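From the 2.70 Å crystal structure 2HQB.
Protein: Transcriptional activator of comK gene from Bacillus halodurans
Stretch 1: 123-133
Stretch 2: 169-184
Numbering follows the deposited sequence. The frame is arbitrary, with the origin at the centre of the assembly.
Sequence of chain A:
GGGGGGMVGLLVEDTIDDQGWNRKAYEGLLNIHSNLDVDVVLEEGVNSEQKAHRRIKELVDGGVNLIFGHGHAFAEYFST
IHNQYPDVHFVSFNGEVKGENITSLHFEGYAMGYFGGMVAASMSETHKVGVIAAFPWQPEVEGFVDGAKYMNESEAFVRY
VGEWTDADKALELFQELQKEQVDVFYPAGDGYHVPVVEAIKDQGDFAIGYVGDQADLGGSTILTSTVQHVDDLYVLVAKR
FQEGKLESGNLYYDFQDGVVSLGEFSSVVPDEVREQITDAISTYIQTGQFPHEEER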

# COMPACT_ATOMS: atom_id res chain seq x y z
N MSE A 123 6.44 -2.98 -21.60
CA MSE A 123 6.00 -1.78 -22.29
C MSE A 123 7.09 -0.77 -22.52
O MSE A 123 6.82 0.40 -22.80
CB MSE A 123 4.87 -1.13 -21.49
CG MSE A 123 3.61 -1.93 -21.54
SE MSE A 123 3.16 -2.19 -23.41
CE MSE A 123 2.64 -0.37 -23.82
N SER A 124 8.34 -1.22 -22.41
CA SER A 124 9.43 -0.29 -22.60
C SER A 124 10.02 -0.39 -23.98
O SER A 124 10.14 -1.49 -24.55
CB SER A 124 10.52 -0.52 -21.57
OG SER A 124 11.53 0.47 -21.68
N GLU A 125 10.37 0.77 -24.51
CA GLU A 125 11.00 0.83 -25.81
C GLU A 125 12.51 0.72 -25.63
O GLU A 125 13.16 -0.07 -26.30
CB GLU A 125 10.65 2.15 -26.48
CG GLU A 125 9.30 2.12 -27.19
CD GLU A 125 9.34 1.31 -28.48
OE1 GLU A 125 9.41 0.06 -28.40
OE2 GLU A 125 9.31 1.94 -29.56
N THR A 126 13.04 1.49 -24.68
CA THR A 126 14.46 1.50 -24.39
C THR A 126 14.93 0.41 -23.46
O THR A 126 16.06 0.44 -23.00
CB THR A 126 14.90 2.79 -23.71
OG1 THR A 126 14.26 3.90 -24.32
CG2 THR A 126 16.44 2.96 -23.83
N HIS A 127 14.07 -0.55 -23.17
CA HIS A 127 14.48 -1.60 -22.24
C HIS A 127 15.20 -1.00 -21.03
O HIS A 127 16.19 -1.54 -20.55
CB HIS A 127 15.36 -2.59 -22.96
CG HIS A 127 14.59 -3.52 -23.84
ND1 HIS A 127 13.53 -3.09 -24.61
CD2 HIS A 127 14.66 -4.86 -24.00
CE1 HIS A 127 12.98 -4.13 -25.21
NE2 HIS A 127 13.64 -5.21 -24.86
N LYS A 128 14.68 0.14 -20.58
CA LYS A 128 15.20 0.88 -19.44
C LYS A 128 14.04 1.36 -18.56
O LYS A 128 13.37 2.35 -18.88
CB LYS A 128 16.01 2.08 -19.90
CG LYS A 128 17.37 1.73 -20.46
CD LYS A 128 18.16 3.01 -20.70
CE LYS A 128 19.60 2.75 -21.09
NZ LYS A 128 20.31 4.04 -21.30
N VAL A 129 13.81 0.66 -17.45
CA VAL A 129 12.73 1.00 -16.53
C VAL A 129 13.34 1.58 -15.25
O VAL A 129 14.51 1.31 -14.94
CB VAL A 129 11.95 -0.21 -16.14
CG1 VAL A 129 11.52 -0.96 -17.37
CG2 VAL A 129 12.80 -1.09 -15.24
N GLY A 130 12.55 2.35 -14.52
CA GLY A 130 13.05 2.95 -13.29
C GLY A 130 12.08 3.08 -12.12
O GLY A 130 10.86 3.26 -12.29
N VAL A 131 12.65 2.98 -10.92
CA VAL A 131 11.90 3.14 -9.70
C VAL A 131 12.40 4.36 -8.96
O VAL A 131 13.60 4.50 -8.78
CB VAL A 131 12.11 1.97 -8.72
CG1 VAL A 131 11.36 2.25 -7.41
CG2 VAL A 131 11.61 0.71 -9.31
N ILE A 132 11.49 5.25 -8.54
CA ILE A 132 11.84 6.41 -7.71
C ILE A 132 11.12 6.11 -6.37
O ILE A 132 9.92 6.35 -6.22
CB ILE A 132 11.30 7.74 -8.26
CG1 ILE A 132 11.86 8.00 -9.65
CG2 ILE A 132 11.68 8.88 -7.31
CD1 ILE A 132 11.44 9.34 -10.28
N ALA A 133 11.84 5.53 -5.43
CA ALA A 133 11.24 5.20 -4.16
C ALA A 133 11.80 6.07 -3.06
O ALA A 133 12.63 6.96 -3.31
CB ALA A 133 11.48 3.75 -3.84
N LYS A 169 12.46 16.77 -4.98
CA LYS A 169 13.54 15.82 -5.21
C LYS A 169 13.07 14.69 -6.12
O LYS A 169 13.74 14.32 -7.07
CB LYS A 169 14.03 15.24 -3.88
CG LYS A 169 15.33 14.43 -3.99
CD LYS A 169 15.81 13.97 -2.61
CE LYS A 169 17.12 13.19 -2.69
NZ LYS A 169 17.55 12.61 -1.36
N ALA A 170 11.90 14.13 -5.81
CA ALA A 170 11.35 13.04 -6.59
C ALA A 170 11.26 13.44 -8.05
O ALA A 170 11.49 12.62 -8.96
CB ALA A 170 9.96 12.68 -6.08
N LEU A 171 10.91 14.71 -8.29
CA LEU A 171 10.80 15.17 -9.65
C LEU A 171 12.20 15.29 -10.26
O LEU A 171 12.37 14.96 -11.45
CB LEU A 171 10.03 16.49 -9.74
CG LEU A 171 8.50 16.42 -9.79
CD1 LEU A 171 7.99 17.81 -9.53
CD2 LEU A 171 7.97 15.86 -11.13
N GLU A 172 13.18 15.73 -9.47
CA GLU A 172 14.55 15.80 -9.99
C GLU A 172 15.01 14.40 -10.41
O GLU A 172 15.56 14.22 -11.50
CB GLU A 172 15.52 16.34 -8.96
CG GLU A 172 15.23 17.74 -8.51
CD GLU A 172 16.05 18.12 -7.30
OE1 GLU A 172 17.30 18.02 -7.40
OE2 GLU A 172 15.46 18.50 -6.26
N LEU A 173 14.78 13.41 -9.55
CA LEU A 173 15.14 12.04 -9.88
C LEU A 173 14.42 11.62 -11.17
O LEU A 173 14.99 10.90 -11.99
CB LEU A 173 14.77 11.09 -8.74
CG LEU A 173 15.44 11.36 -7.39
CD1 LEU A 173 14.91 10.36 -6.35
CD2 LEU A 173 16.95 11.27 -7.52
N PHE A 174 13.18 12.07 -11.36
CA PHE A 174 12.47 11.74 -12.61
C PHE A 174 13.27 12.29 -13.78
O PHE A 174 13.59 11.56 -14.74
CB PHE A 174 11.08 12.37 -12.65
CG PHE A 174 10.41 12.23 -14.00
CD1 PHE A 174 10.27 10.96 -14.60
CD2 PHE A 174 9.90 13.34 -14.66
CE1 PHE A 174 9.64 10.82 -15.83
CE2 PHE A 174 9.26 13.22 -15.90
CZ PHE A 174 9.13 11.95 -16.49
N GLN A 175 13.56 13.58 -13.70
CA GLN A 175 14.33 14.29 -14.72
C GLN A 175 15.66 13.57 -14.99
O GLN A 175 15.95 13.20 -16.14
CB GLN A 175 14.55 15.74 -14.26
CG GLN A 175 13.40 16.67 -14.66
CD GLN A 175 13.11 17.72 -13.59
OE1 GLN A 175 14.01 18.12 -12.83
NE2 GLN A 175 11.84 18.18 -13.51
N GLU A 176 16.45 13.39 -13.94
CA GLU A 176 17.71 12.66 -14.01
C GLU A 176 17.60 11.38 -14.87
O GLU A 176 18.34 11.21 -15.85
CB GLU A 176 18.13 12.22 -12.63
CG GLU A 176 19.00 13.15 -11.86
CD GLU A 176 19.65 12.42 -10.72
OE1 GLU A 176 20.20 11.32 -10.98
OE2 GLU A 176 19.61 12.93 -9.57
N LEU A 177 16.71 10.47 -14.47
CA LEU A 177 16.52 9.22 -15.18
C LEU A 177 15.95 9.51 -16.55
O LEU A 177 15.96 8.64 -17.46
CB LEU A 177 15.55 8.33 -14.43
CG LEU A 177 15.97 7.81 -13.07
CD1 LEU A 177 14.78 7.12 -12.44
CD2 LEU A 177 17.15 6.88 -13.22
N GLN A 178 15.42 10.71 -16.71
CA GLN A 178 14.87 11.09 -18.00
C GLN A 178 16.08 11.11 -18.94
O GLN A 178 16.09 10.45 -19.98
CB GLN A 178 14.21 12.48 -17.94
CG GLN A 178 13.41 12.84 -19.19
CD GLN A 178 12.08 12.11 -19.27
OE1 GLN A 178 11.97 10.94 -18.90
NE2 GLN A 178 11.06 12.81 -19.76
N LYS A 179 17.11 11.85 -18.54
CA LYS A 179 18.34 11.96 -19.30
C LYS A 179 19.13 10.64 -19.32
O LYS A 179 20.35 10.64 -19.41
CB LYS A 179 19.22 13.07 -18.71
CG LYS A 179 18.53 14.41 -18.60
CD LYS A 179 19.43 15.48 -18.01
CE LYS A 179 18.65 16.79 -17.84
NZ LYS A 179 19.47 17.90 -17.29
N GLU A 180 18.45 9.51 -19.24
CA GLU A 180 19.16 8.24 -19.24
C GLU A 180 18.33 7.29 -20.07
O GLU A 180 18.49 6.06 -20.01
CB GLU A 180 19.32 7.72 -17.82
CG GLU A 180 20.24 6.52 -17.70
CD GLU A 180 21.56 6.85 -17.00
OE1 GLU A 180 22.40 5.93 -16.84
OE2 GLU A 180 21.75 8.03 -16.61
N GLN A 181 17.42 7.89 -20.83
CA GLN A 181 16.51 7.18 -21.72
C GLN A 181 15.62 6.18 -21.01
O GLN A 181 15.38 5.09 -21.52
CB GLN A 181 17.29 6.48 -22.85
CG GLN A 181 18.38 7.34 -23.50
CD GLN A 181 17.85 8.62 -24.16
OE1 GLN A 181 17.34 9.52 -23.49
NE2 GLN A 181 17.99 8.70 -25.49
N VAL A 182 15.13 6.54 -19.82
CA VAL A 182 14.23 5.65 -19.09
C VAL A 182 12.84 6.10 -19.56
O VAL A 182 12.55 7.29 -19.65
CB VAL A 182 14.38 5.84 -17.54
CG1 VAL A 182 13.71 4.69 -16.82
CG2 VAL A 182 15.84 5.91 -17.15
N ASP A 183 11.97 5.14 -19.85
CA ASP A 183 10.66 5.49 -20.36
C ASP A 183 9.44 4.90 -19.63
O ASP A 183 8.30 5.14 -20.03
CB ASP A 183 10.62 5.13 -21.85
CG ASP A 183 10.92 3.66 -22.11
OD1 ASP A 183 10.82 3.24 -23.29
OD2 ASP A 183 11.25 2.93 -21.15
N VAL A 184 9.67 4.11 -18.60
CA VAL A 184 8.58 3.55 -17.82
C VAL A 184 9.00 3.77 -16.37
O VAL A 184 10.08 3.33 -15.96
CB VAL A 184 8.40 2.05 -18.09
CG1 VAL A 184 7.16 1.54 -17.37
CG2 VAL A 184 8.28 1.82 -19.57

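The two stretches meet in two ways: the strand leading to A133 packs against the helix that ends at Q178, and the loop ahead of the strand is tied to the segment that leaves the helix. Strand and helix run nearly antiparallel, with 164° between their N-to-C directions and 9.1 Å between their axes at closest approach, a spacing that leaves room for one layer of side chains. Together the stretches bury 684 Å².

I132 fills much of that layer. Its CA-to-CB bond points toward the helix, and its m, t rotamer (chi1 -59°, chi2 -178°) extends CD1 to 3.9 Å from F174 CB, while CG2 lies 3.7 Å from L173 CD1 and CG1 lies 4.1 Å from L177 CD1. The two leucines, one helical turn apart, both point toward the strand and both adopt m, t. V131 and A133 point away, as strand alternation requires.

G130 falls on the same side as I132 but has no side chain. An ideal CB built there would lie 3.2 Å from both V182 CG1 and L177 CD1, so these methyls occupy the space that a side chain would need. The backbone of G130 is also engaged: its N donates to V184 O at 3.0 Å, with an N-H...O angle of 157°. Two residues earlier in the strand, K128 O accepts from D183 N at 3.3 Å, with an N-H...O angle of 158°. V129 and V184, with CA atoms 5.0 Å apart, place their side chains on the same face of the sheet, where V129 CG1 comes within 4.4 Å of V184 CB.

D183 organizes the loop. With chi1 at 58° (p), its carboxylate reaches the turn before the strand. OD1 accepts from two successive amides, E125 N at 2.8 Å (149°) and T126 N at 3.2 Å (168°), while OD2 accepts from S124 OG at 2.5 Å. The t rotamer of S124 (chi1 -174°) carries its hydroxyl to that short bond. The carboxylate thus satisfies polar groups that the turn leaves available. Not every approach is favourable: K128 O lies 3.2 Å from D183 OD2, but both are acceptors and no bond joins them.

K128 points toward the second stretch and, after chi1 of -75° (m), is fully extended, with chi2 to chi4 all t. This extension delivers NZ to E180 O at 3.0 Å, where the ammonium group donates to a backbone carbonyl beyond the helix, and lays the aliphatic chain beside Q181, CD to CB 4.2 Å. T126, with chi1 at -42° (m), makes a weak hydrogen bond from OG1 to Q181 O at 3.2 Å.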